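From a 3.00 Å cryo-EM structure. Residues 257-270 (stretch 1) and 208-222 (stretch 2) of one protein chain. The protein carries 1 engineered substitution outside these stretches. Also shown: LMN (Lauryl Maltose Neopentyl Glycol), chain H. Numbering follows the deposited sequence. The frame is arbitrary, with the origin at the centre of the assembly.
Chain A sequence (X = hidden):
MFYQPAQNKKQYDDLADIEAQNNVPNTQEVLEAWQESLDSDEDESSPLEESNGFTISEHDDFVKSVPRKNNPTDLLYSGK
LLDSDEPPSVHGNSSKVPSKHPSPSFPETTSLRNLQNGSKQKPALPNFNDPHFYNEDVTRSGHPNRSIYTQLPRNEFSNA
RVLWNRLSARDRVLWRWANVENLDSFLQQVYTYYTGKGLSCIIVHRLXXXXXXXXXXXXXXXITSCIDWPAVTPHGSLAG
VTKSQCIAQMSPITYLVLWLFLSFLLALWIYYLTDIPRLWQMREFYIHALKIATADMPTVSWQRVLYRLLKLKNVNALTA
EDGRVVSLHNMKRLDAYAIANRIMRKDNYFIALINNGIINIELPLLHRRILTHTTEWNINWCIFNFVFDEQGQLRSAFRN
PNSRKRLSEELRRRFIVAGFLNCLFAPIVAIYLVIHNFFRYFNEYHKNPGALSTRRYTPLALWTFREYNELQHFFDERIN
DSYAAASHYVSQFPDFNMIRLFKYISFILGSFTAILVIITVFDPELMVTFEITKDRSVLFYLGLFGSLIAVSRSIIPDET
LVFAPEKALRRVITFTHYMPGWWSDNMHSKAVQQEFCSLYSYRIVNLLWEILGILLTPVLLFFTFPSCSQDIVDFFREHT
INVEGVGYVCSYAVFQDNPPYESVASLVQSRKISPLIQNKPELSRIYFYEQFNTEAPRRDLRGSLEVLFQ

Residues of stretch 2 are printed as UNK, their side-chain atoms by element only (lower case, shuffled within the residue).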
# COMPACT_ATOMS: atom_id res chain seq x y z
N VAL A 257 -11.78 -59.70 -36.21
CA VAL A 257 -11.30 -58.50 -35.54
C VAL A 257 -12.29 -57.35 -35.70
O VAL A 257 -12.46 -56.54 -34.77
CB VAL A 257 -9.89 -58.13 -36.04
CG1 VAL A 257 -9.90 -57.75 -37.51
CG2 VAL A 257 -9.30 -57.01 -35.20
N LEU A 258 -12.98 -57.28 -36.84
CA LEU A 258 -14.03 -56.27 -36.99
C LEU A 258 -15.17 -56.52 -36.01
O LEU A 258 -15.71 -55.57 -35.43
CB LEU A 258 -14.54 -56.27 -38.42
CG LEU A 258 -15.78 -55.41 -38.71
CD1 LEU A 258 -15.49 -53.95 -38.42
CD2 LEU A 258 -16.24 -55.60 -40.14
N TRP A 259 -15.54 -57.78 -35.82
CA TRP A 259 -16.57 -58.11 -34.84
C TRP A 259 -16.14 -57.71 -33.44
O TRP A 259 -16.94 -57.18 -32.66
CB TRP A 259 -16.88 -59.61 -34.90
CG TRP A 259 -17.99 -60.05 -34.00
CD1 TRP A 259 -19.30 -60.17 -34.32
CD2 TRP A 259 -17.87 -60.43 -32.62
NE1 TRP A 259 -20.02 -60.61 -33.23
CE2 TRP A 259 -19.16 -60.77 -32.17
CE3 TRP A 259 -16.80 -60.52 -31.73
CZ2 TRP A 259 -19.41 -61.20 -30.87
CZ3 TRP A 259 -17.05 -60.93 -30.43
CH2 TRP A 259 -18.34 -61.27 -30.02
N LEU A 260 -14.87 -57.93 -33.10
CA LEU A 260 -14.35 -57.52 -31.80
C LEU A 260 -14.46 -56.01 -31.61
O LEU A 260 -14.97 -55.52 -30.59
CB LEU A 260 -12.90 -57.98 -31.66
CG LEU A 260 -12.01 -57.41 -30.55
CD1 LEU A 260 -11.11 -58.50 -30.01
CD2 LEU A 260 -11.18 -56.27 -31.08
N PHE A 261 -13.98 -55.25 -32.60
CA PHE A 261 -14.03 -53.79 -32.51
C PHE A 261 -15.47 -53.30 -32.37
O PHE A 261 -15.77 -52.44 -31.53
CB PHE A 261 -13.37 -53.16 -33.73
CG PHE A 261 -11.89 -52.96 -33.58
CD1 PHE A 261 -11.38 -51.73 -33.19
CD2 PHE A 261 -11.00 -53.98 -33.85
CE1 PHE A 261 -10.02 -51.53 -33.07
CE2 PHE A 261 -9.64 -53.79 -33.72
CZ PHE A 261 -9.15 -52.56 -33.33
N LEU A 262 -16.38 -53.84 -33.17
CA LEU A 262 -17.76 -53.38 -33.11
C LEU A 262 -18.44 -53.82 -31.83
O LEU A 262 -19.36 -53.15 -31.36
CB LEU A 262 -18.54 -53.84 -34.34
CG LEU A 262 -18.94 -55.30 -34.54
CD1 LEU A 262 -20.31 -55.59 -33.95
CD2 LEU A 262 -18.93 -55.63 -36.03
N SER A 263 -18.00 -54.93 -31.23
CA SER A 263 -18.55 -55.31 -29.93
C SER A 263 -18.10 -54.33 -28.85
O SER A 263 -18.89 -53.98 -27.96
CB SER A 263 -18.13 -56.73 -29.57
OG SER A 263 -18.83 -57.68 -30.35
N PHE A 264 -16.85 -53.87 -28.92
CA PHE A 264 -16.41 -52.84 -27.98
C PHE A 264 -17.20 -51.55 -28.19
O PHE A 264 -17.61 -50.89 -27.22
CB PHE A 264 -14.92 -52.59 -28.13
CG PHE A 264 -14.07 -53.76 -27.74
CD1 PHE A 264 -14.57 -54.75 -26.91
CD2 PHE A 264 -12.77 -53.87 -28.20
CE1 PHE A 264 -13.80 -55.83 -26.55
CE2 PHE A 264 -11.99 -54.95 -27.84
CZ PHE A 264 -12.51 -55.93 -27.01
N LEU A 265 -17.41 -51.17 -29.45
CA LEU A 265 -18.23 -49.99 -29.74
C LEU A 265 -19.64 -50.14 -29.18
O LEU A 265 -20.19 -49.19 -28.61
CB LEU A 265 -18.27 -49.76 -31.25
CG LEU A 265 -19.33 -48.79 -31.75
CD1 LEU A 265 -19.00 -47.38 -31.30
CD2 LEU A 265 -19.46 -48.87 -33.25
N LEU A 266 -20.24 -51.32 -29.34
CA LEU A 266 -21.59 -51.53 -28.83
C LEU A 266 -21.62 -51.52 -27.31
O LEU A 266 -22.60 -51.06 -26.72
CB LEU A 266 -22.15 -52.85 -29.36
CG LEU A 266 -23.61 -53.12 -29.02
CD1 LEU A 266 -24.46 -51.92 -29.40
CD2 LEU A 266 -24.10 -54.36 -29.74
N ALA A 267 -20.56 -52.01 -26.66
CA ALA A 267 -20.47 -51.90 -25.21
C ALA A 267 -20.45 -50.44 -24.78
O ALA A 267 -21.14 -50.04 -23.83
CB ALA A 267 -19.23 -52.62 -24.70
N LEU A 268 -19.66 -49.62 -25.48
CA LEU A 268 -19.62 -48.19 -25.18
C LEU A 268 -21.00 -47.55 -25.35
O LEU A 268 -21.47 -46.79 -24.49
CB LEU A 268 -18.60 -47.51 -26.09
CG LEU A 268 -18.18 -46.07 -25.79
CD1 LEU A 268 -17.75 -45.96 -24.34
CD2 LEU A 268 -17.05 -45.65 -26.71
N TRP A 269 -21.67 -47.87 -26.46
CA TRP A 269 -23.00 -47.34 -26.72
C TRP A 269 -23.97 -47.74 -25.61
O TRP A 269 -24.74 -46.91 -25.11
CB TRP A 269 -23.51 -47.84 -28.07
CG TRP A 269 -24.44 -46.91 -28.76
CD1 TRP A 269 -24.17 -46.12 -29.83
CD2 TRP A 269 -25.82 -46.68 -28.44
NE1 TRP A 269 -25.28 -45.40 -30.20
CE2 TRP A 269 -26.31 -45.73 -29.35
CE3 TRP A 269 -26.69 -47.18 -27.46
CZ2 TRP A 269 -27.62 -45.27 -29.32
CZ3 TRP A 269 -27.99 -46.72 -27.43
CH2 TRP A 269 -28.44 -45.78 -28.36
N ILE A 270 -23.94 -49.01 -25.22
CA ILE A 270 -24.87 -49.50 -24.21
C ILE A 270 -24.60 -48.82 -22.87
O ILE A 270 -25.54 -48.48 -22.14
CB ILE A 270 -24.77 -51.04 -24.10
CG1 ILE A 270 -25.44 -51.70 -25.30
CG2 ILE A 270 -25.39 -51.53 -22.80
CD1 ILE A 270 -25.47 -53.21 -25.23
N UNK A 208 -20.85 -37.73 -30.38
CA UNK A 208 -19.79 -37.55 -31.37
C UNK A 208 -18.57 -38.40 -31.06
O UNK A 208 -17.83 -38.73 -31.98
c UNK A 208 -21.22 -34.64 -34.43
c UNK A 208 -20.34 -35.37 -33.67
c UNK A 208 -22.15 -33.70 -32.46
c UNK A 208 -19.40 -36.08 -31.48
c UNK A 208 -22.12 -33.80 -33.82
c UNK A 208 -20.36 -35.28 -32.30
c UNK A 208 -21.27 -34.44 -31.70
N UNK A 209 -18.38 -38.79 -29.80
CA UNK A 209 -17.28 -39.69 -29.47
C UNK A 209 -17.51 -41.08 -30.05
O UNK A 209 -16.62 -41.65 -30.71
c UNK A 209 -15.99 -40.62 -27.46
n UNK A 209 -15.75 -39.60 -25.28
c UNK A 209 -17.11 -39.75 -27.96
o UNK A 209 -16.25 -41.78 -25.39
c UNK A 209 -16.00 -40.72 -25.95
N UNK A 210 -18.70 -41.64 -29.84
CA UNK A 210 -18.98 -42.94 -30.43
C UNK A 210 -19.05 -42.84 -31.95
O UNK A 210 -18.68 -43.78 -32.65
c UNK A 210 -22.67 -43.11 -29.27
c UNK A 210 -20.04 -43.97 -28.41
c UNK A 210 -21.44 -42.63 -29.99
c UNK A 210 -20.25 -43.58 -29.85
N UNK A 211 -19.48 -41.69 -32.48
CA UNK A 211 -19.50 -41.52 -33.93
C UNK A 211 -18.09 -41.49 -34.50
O UNK A 211 -17.83 -42.07 -35.56
c UNK A 211 -21.78 -40.34 -34.27
c UNK A 211 -20.25 -40.25 -34.31
c UNK A 211 -22.39 -39.03 -34.69
c UNK A 211 -22.26 -41.46 -35.16
N UNK A 212 -17.16 -40.83 -33.81
CA UNK A 212 -15.77 -40.80 -34.27
C UNK A 212 -15.16 -42.19 -34.23
O UNK A 212 -14.48 -42.61 -35.17
o UNK A 212 -15.46 -38.51 -33.60
c UNK A 212 -13.50 -39.88 -33.82
c UNK A 212 -14.96 -39.84 -33.42
N UNK A 213 -15.40 -42.93 -33.14
CA UNK A 213 -14.88 -44.29 -33.05
C UNK A 213 -15.44 -45.15 -34.18
O UNK A 213 -14.70 -45.88 -34.86
c UNK A 213 -14.81 -46.36 -31.65
c UNK A 213 -15.19 -44.90 -31.68
c UNK A 213 -14.45 -44.13 -30.60
N UNK A 214 -16.76 -45.07 -34.40
CA UNK A 214 -17.38 -45.91 -35.42
C UNK A 214 -16.92 -45.51 -36.81
O UNK A 214 -16.77 -46.37 -37.69
o UNK A 214 -19.35 -44.50 -35.55
c UNK A 214 -18.90 -45.82 -35.31
N UNK A 215 -16.70 -44.22 -37.05
CA UNK A 215 -16.20 -43.81 -38.36
C UNK A 215 -14.80 -44.34 -38.59
O UNK A 215 -14.49 -44.80 -39.69
c UNK A 215 -13.51 -40.98 -40.80
c UNK A 215 -15.47 -41.39 -42.09
c UNK A 215 -14.16 -40.97 -42.01
c UNK A 215 -14.17 -41.40 -39.67
c UNK A 215 -16.20 -42.29 -38.50
c UNK A 215 -16.12 -41.82 -40.95
c UNK A 215 -15.49 -41.82 -39.73
N UNK A 216 -13.93 -44.26 -37.58
CA UNK A 216 -12.59 -44.81 -37.74
C UNK A 216 -12.67 -46.29 -38.07
O UNK A 216 -12.01 -46.78 -39.00
c UNK A 216 -10.47 -45.35 -36.53
c UNK A 216 -11.46 -43.09 -36.33
c UNK A 216 -11.76 -44.56 -36.47
N UNK A 217 -13.52 -47.02 -37.34
CA UNK A 217 -13.65 -48.46 -37.57
C UNK A 217 -14.13 -48.74 -38.99
O UNK A 217 -13.54 -49.54 -39.72
c UNK A 217 -14.59 -49.09 -36.52
c UNK A 217 -14.99 -50.49 -36.94
c UNK A 217 -13.92 -49.09 -35.15
c UNK A 217 -14.81 -49.60 -34.05
N UNK A 218 -15.22 -48.09 -39.39
CA UNK A 218 -15.80 -48.35 -40.70
C UNK A 218 -14.88 -47.95 -41.84
O UNK A 218 -14.73 -48.69 -42.82
N UNK A 219 -14.23 -46.79 -41.73
CA UNK A 219 -13.35 -46.35 -42.79
C UNK A 219 -12.12 -47.24 -42.89
O UNK A 219 -11.64 -47.52 -44.00
c UNK A 219 -10.96 -43.96 -43.74
c UNK A 219 -10.37 -43.36 -44.82
c UNK A 219 -13.06 -43.92 -44.85
c UNK A 219 -12.31 -44.25 -43.74
c UNK A 219 -12.47 -43.33 -45.94
c UNK A 219 -12.95 -44.90 -42.56
c UNK A 219 -11.13 -43.04 -45.92
N UNK A 220 -11.59 -47.70 -41.76
CA UNK A 220 -10.43 -48.58 -41.81
C UNK A 220 -10.80 -49.94 -42.38
O UNK A 220 -10.02 -50.54 -43.12
c UNK A 220 -8.50 -49.48 -40.52
c UNK A 220 -9.82 -48.73 -40.42
o UNK A 220 -9.58 -47.44 -39.87
N UNK A 221 -11.99 -50.44 -42.06
CA UNK A 221 -12.41 -51.71 -42.66
C UNK A 221 -12.87 -51.55 -44.10
O UNK A 221 -13.00 -52.56 -44.80
c UNK A 221 -13.53 -52.35 -41.83
o UNK A 221 -13.52 -53.76 -42.04
c UNK A 221 -14.88 -51.80 -42.23
N UNK A 222 -13.11 -50.32 -44.56
CA UNK A 222 -13.47 -50.09 -45.95
C UNK A 222 -12.24 -49.94 -46.84
O UNK A 222 -12.12 -50.64 -47.85
c UNK A 222 -14.22 -47.18 -49.46
c UNK A 222 -16.05 -48.71 -49.44
c UNK A 222 -15.74 -49.06 -48.14
c UNK A 222 -14.35 -48.85 -46.07
c UNK A 222 -13.92 -47.53 -48.16
c UNK A 222 -14.67 -48.47 -47.48
c UNK A 222 -15.28 -47.78 -50.10
C1 LMN H . -9.65 -41.17 -22.85
O1 LMN H . -10.92 -41.39 -22.58
C2 LMN H . -9.37 -39.65 -22.94
O2 LMN H . -9.45 -39.11 -21.62
C3 LMN H . -8.03 -39.29 -23.51
O3 LMN H . -8.10 -37.87 -23.89
C4 LMN H . -7.61 -40.06 -24.70
O4 LMN H . -6.14 -39.91 -24.89
C5 LMN H . -7.89 -41.52 -24.56
O5 LMN H . -9.31 -41.77 -24.23
C6 LMN H . -7.57 -42.25 -25.87
O6 LMN H . -7.96 -43.60 -25.74
CAA LMN H . -12.60 -50.18 -30.40
CAB LMN H . -18.83 -51.43 -19.47
OAI LMN H . -6.11 -37.12 -29.57
OAJ LMN H . -16.29 -34.06 -18.38
OAL LMN H . -11.82 -38.15 -24.94
OAN LMN H . -15.28 -36.66 -20.19
OAP LMN H . -15.83 -38.88 -21.68
OAQ LMN H . -3.80 -36.17 -28.13
OAR LMN H . -16.16 -31.13 -21.31
OAS LMN H . -4.23 -35.58 -25.43
OAT LMN H . -14.23 -31.22 -23.33
OAU LMN H . -4.32 -38.32 -23.99
OAV LMN H . -13.79 -34.22 -23.98
CAW LMN H . -12.22 -48.75 -29.95
CAX LMN H . -17.90 -50.21 -19.60
CAY LMN H . -10.96 -48.82 -29.04
CAZ LMN H . -18.03 -49.61 -21.02
CBA LMN H . -10.78 -47.51 -28.23
CBB LMN H . -17.08 -48.39 -21.16
CBC LMN H . -12.09 -46.65 -28.27
CBD LMN H . -17.55 -47.25 -20.21
CBE LMN H . -11.72 -45.15 -28.07
CBF LMN H . -17.24 -45.88 -20.88
CBG LMN H . -10.73 -45.01 -26.87
CBH LMN H . -15.92 -45.28 -20.30
CBI LMN H . -11.55 -44.96 -25.54
CBJ LMN H . -14.86 -45.17 -21.44
CBK LMN H . -12.46 -43.68 -25.54
CBL LMN H . -13.89 -43.98 -21.14
CBM LMN H . -6.05 -38.34 -28.88
CBN LMN H . -15.36 -33.30 -19.12
CBP LMN H . -12.60 -37.23 -24.21
CBQ LMN H . -13.40 -43.72 -24.29
CBR LMN H . -12.60 -43.43 -21.86
CBS LMN H . -11.67 -41.87 -23.71
CBT LMN H . -14.13 -41.60 -22.95
OBV LMN H . -14.02 -41.01 -21.64
OBX LMN H . -13.35 -39.15 -22.93
OBY LMN H . -5.08 -39.39 -26.92
OBZ LMN H . -15.09 -34.64 -21.13
OCB LMN H . -12.97 -35.60 -21.78
CCC LMN H . -4.87 -38.33 -27.94
CCD LMN H . -15.68 -33.39 -20.59
CCF LMN H . -12.83 -37.77 -22.83
CCH LMN H . -14.17 -37.44 -20.76
CCJ LMN H . -13.58 -39.69 -21.59
CCL LMN H . -14.63 -38.85 -20.89
CCM LMN H . -12.96 -42.66 -23.20
CCN LMN H . -4.73 -36.93 -27.34
CCO LMN H . -15.14 -32.15 -21.30
CCQ LMN H . -13.75 -36.83 -22.04
CCR LMN H . -5.87 -38.88 -25.77
CCS LMN H . -13.69 -34.42 -21.55
CCT LMN H . -4.26 -36.95 -25.93
CCU LMN H . -14.71 -32.45 -22.69
CCV LMN H . -5.13 -37.76 -25.03
CCW LMN H . -13.64 -33.47 -22.76

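Position 208 carries one carbon and a ring of six carbons, out of reach of stretch 1: Phe208, a bulky ring kept off this contact. Position 209 has three carbons, the third bearing one oxygen and one nitrogen, and its end nears Leu268: Gln209. Its extended chain brings OE1 within 4.2 Å of Leu268 CD2 and 3.2 Å of LMN CBT, so the amide lies beside the detergent.

Position 210 has four carbons forked at the first, one arm two carbons long; its branches touch Leu268 and Trp269. This is Ile210, whose fork fills the gap between helices: CG2 lies 3.8 Å from Leu268 CD2 and CD1 3.4 Å from Trp269 CD1. Position 211, four carbons forked at the second, makes no contact with stretch 1: Leu211, apolar and partly exposed. At 212 one carbon carries an oxygen and a carbon, giving Thr212, whose OG1 donates to Phe208 O (2.9 Å), satisfying the hydroxyl within its own helix.

Position 213, one carbon carrying two, touches Leu265: compact Val213, with CG1 4.3 Å from Leu265 CD1 and CG2 3.9 Å from LMN CBE. Position 214, one carbon and an oxygen, also meets Leu265: Ser214. Its small size suits a close backbone approach, its CA being 7.0 Å from Leu265 CA and its CB 3.7 Å from Leu265 CD2.

Position 215, a carbon and a six-carbon ring, is Phe215, and 216, one carbon carrying two, is Val216, apolar as its buried place favours; neither reaches stretch 1. Position 217 repeats the fork of 210 and touches Leu258, Phe261 and Leu265: Ile217, its arms spreading between neighbours. CG2 meets Leu258 CD1 at 3.8 Å; CD1 meets Phe261 CB at 3.9 Å, at the edge of that ring.

Position 218 has no side-chain atoms: Gly218. Stretch 1 leaves room for a CB, so this contact does not require glycine. Position 219, a ring out of reach, is Phe219. Position 220, one carbon with an oxygen and a carbon, is Thr220, its OG1 donating to Val216 O at 2.7 Å. The same atoms at 221 touch Leu258: Thr221, with OG1 3.8 Å from Leu258 CD2, no hydrogen bond. Position 222, another six-carbon ring, is Phe222, on the surface, where it may face lipid.

The helices run nearly antiparallel (172°), axes 10.6 Å apart at closest approach. Contacts fall at 209 and 210, 213 and 214, 217 and 221, keeping to one helical face. No hydrogen bond crosses; apolar packing dominates the 514 Å² buried, with Leu265 lodged among Ile210, Val213, Ser214 and Ile217.

Stretch 2 208-222: FQILTVSFVIGFTTF
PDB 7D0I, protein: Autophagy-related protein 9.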